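Local structure of acetyl xylan esterase (Paenibacillus sp. R4, 6AGQ) at the interface of chains A and B. The protein catalyses the hydrolysis of acetyl esters, removing acetyl groups from xylan, as a cold-active esterase of the alpha/beta-hydrolase type. Residues are numbered along the deposited sequence; one frame, centred on the assembly and turned at random. Chains: chain A/B, acetyl xylan esterase.

The interface of chains A and B. Residues chain A 107, 110-111, 310-311, 314-315; chain B 51-52, 103, 106.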
# COMPACT_ATOMS: atom_id res chain seq x y z
N GLN A 107 -22.81 28.35 -12.14
CA GLN A 107 -24.05 27.67 -11.82
C GLN A 107 -25.00 28.52 -11.00
O GLN A 107 -26.17 28.64 -11.35
CB GLN A 107 -23.82 26.39 -11.04
CG GLN A 107 -22.36 26.00 -10.79
CD GLN A 107 -22.25 24.86 -9.81
OE1 GLN A 107 -23.20 24.10 -9.63
NE2 GLN A 107 -21.10 24.73 -9.17
N SER A 110 -26.09 31.64 -13.09
CA SER A 110 -27.07 31.30 -14.11
C SER A 110 -28.46 31.07 -13.54
O SER A 110 -29.43 31.21 -14.27
CB SER A 110 -26.59 30.08 -14.92
OG SER A 110 -26.92 28.91 -14.20
N MET A 111 -28.58 30.76 -12.26
CA MET A 111 -29.92 30.74 -11.60
C MET A 111 -30.38 32.09 -11.08
O MET A 111 -31.34 32.17 -10.29
CB MET A 111 -29.95 29.77 -10.40
CG MET A 111 -29.50 28.35 -10.72
SD MET A 111 -29.16 27.42 -9.24
CE MET A 111 -30.81 27.10 -8.63
N GLU A 310 -24.71 18.35 -6.82
CA GLU A 310 -24.85 19.71 -7.29
C GLU A 310 -26.28 20.00 -7.67
O GLU A 310 -26.86 21.00 -7.23
CB GLU A 310 -23.88 19.96 -8.45
CG GLU A 310 -23.35 21.38 -8.47
CD GLU A 310 -22.25 21.64 -7.44
OE1 GLU A 310 -22.13 20.90 -6.45
OE2 GLU A 310 -21.48 22.61 -7.64
N GLU A 311 -26.85 19.10 -8.47
CA GLU A 311 -28.25 19.10 -8.78
C GLU A 311 -29.17 19.07 -7.56
O GLU A 311 -30.20 19.70 -7.56
CB GLU A 311 -28.60 17.88 -9.64
CG GLU A 311 -30.03 17.87 -10.18
CD GLU A 311 -30.31 16.75 -11.19
OE1 GLU A 311 -31.44 16.17 -11.12
OE2 GLU A 311 -29.41 16.45 -12.05
N MET A 314 -29.12 22.61 -6.11
CA MET A 314 -29.89 23.45 -7.02
C MET A 314 -31.37 23.34 -6.79
O MET A 314 -31.98 24.36 -6.61
CB MET A 314 -29.52 23.19 -8.48
CG MET A 314 -28.10 23.63 -8.81
SD MET A 314 -27.67 23.12 -10.48
CE MET A 314 -25.89 23.28 -10.53
N ARG A 315 -31.93 22.13 -6.73
CA ARG A 315 -33.39 21.93 -6.44
C ARG A 315 -33.83 22.47 -5.08
O ARG A 315 -34.88 23.07 -4.94
CB ARG A 315 -33.77 20.44 -6.45
CG ARG A 315 -33.68 19.77 -7.81
CD ARG A 315 -34.29 18.37 -7.81
NE ARG A 315 -34.09 17.76 -9.14
CZ ARG A 315 -34.87 17.93 -10.22
NH1 ARG A 315 -35.98 18.68 -10.19
NH2 ARG A 315 -34.51 17.33 -11.35
N PRO B 51 -33.71 22.18 -12.30
CA PRO B 51 -33.66 23.46 -11.53
C PRO B 51 -33.03 24.68 -12.26
O PRO B 51 -33.33 25.83 -11.89
CB PRO B 51 -32.86 23.09 -10.28
CG PRO B 51 -32.21 21.78 -10.55
CD PRO B 51 -33.04 21.08 -11.60
N LEU B 52 -32.16 24.45 -13.27
CA LEU B 52 -31.59 25.53 -14.12
C LEU B 52 -32.56 25.89 -15.23
O LEU B 52 -32.65 25.17 -16.24
CB LEU B 52 -30.26 25.10 -14.76
CG LEU B 52 -29.18 24.58 -13.83
CD1 LEU B 52 -28.02 24.02 -14.61
CD2 LEU B 52 -28.70 25.68 -12.90
N ASN B 103 -26.18 19.65 -15.87
CA ASN B 103 -25.45 20.84 -15.29
C ASN B 103 -23.97 20.93 -15.69
O ASN B 103 -23.43 22.01 -15.71
CB ASN B 103 -25.61 20.96 -13.77
CG ASN B 103 -25.01 19.76 -13.02
OD1 ASN B 103 -25.61 18.66 -12.95
ND2 ASN B 103 -23.81 19.95 -12.47
N LEU B 106 -23.60 23.39 -18.60
CA LEU B 106 -24.11 24.72 -18.34
C LEU B 106 -23.19 25.83 -18.84
O LEU B 106 -23.67 26.79 -19.46
CB LEU B 106 -24.37 24.83 -16.86
CG LEU B 106 -25.07 26.01 -16.22
CD1 LEU B 106 -23.99 26.86 -15.60
CD2 LEU B 106 -26.04 26.80 -17.11
O HOH W 1 -25.15 17.24 -10.44
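In chain A the C-terminal helix 309-320 and the helix 106-110 with the loop residue after it meet, from chain B, the loop at B:Pro51 and B:Leu52, the 3-10 helix 102-105 and the start of helix 106-110. The contact is chiefly apolar. A:Met314 lies at its middle: CG stands anti to the carbonyl carbon (chi1 -67°) and the chain runs on extended, so CB, SD and CE meet different partners. Its CB packs on CG of the B:Pro51 ring at 3.7 Å, its SD lies against CD2 of B:Leu52, and its CE reaches CB of B:Asn103. The same CD2 branch of B:Leu52 touches CG of A:Met111 at 3.5 Å, the two side chains crossing at about a right angle, so this methyl sits in the corner formed by two methionines.

B:Pro51 is also covered by A:Arg315, whose CG meets the ring CG and whose guanidinium lays one face over CD, which stands 3.9 Å above the centre of the plane. A:Glu311 probably helps to fix its rotation: OE1, close to the guanidinium plane, accepts a salt-bridging hydrogen bond from A:Arg315 NH2 (3.3 Å), which approaches from above the carboxylate plane (40° out of it). An alanine in place of A:Arg315 would probably uncover the proline ring and leave the A:Glu311 carboxylate without this charged partner.

Polar linkage is indirect: water 1 connects the backbone N of A:Glu311 to the amide oxygen OD1 of B:Asn103, 2.9 Å from the water. A:Gln107 NE2 donates to the anti lone pair of A:Glu310 OE2 (2.6 Å), tying the two helices together. Both methyls of B:Leu106 face A:Ser110, whose OG, held by the carbonyl O of A:Gln107 (3.0 Å), is 3.7 Å from CD2.

The patch belongs to a two-fold symmetric interface in the deposited six-copy assembly, perhaps the biological one, and lies on the flank of the alpha/beta-hydrolase fold where the C-terminal helix packs beside helix 106-110.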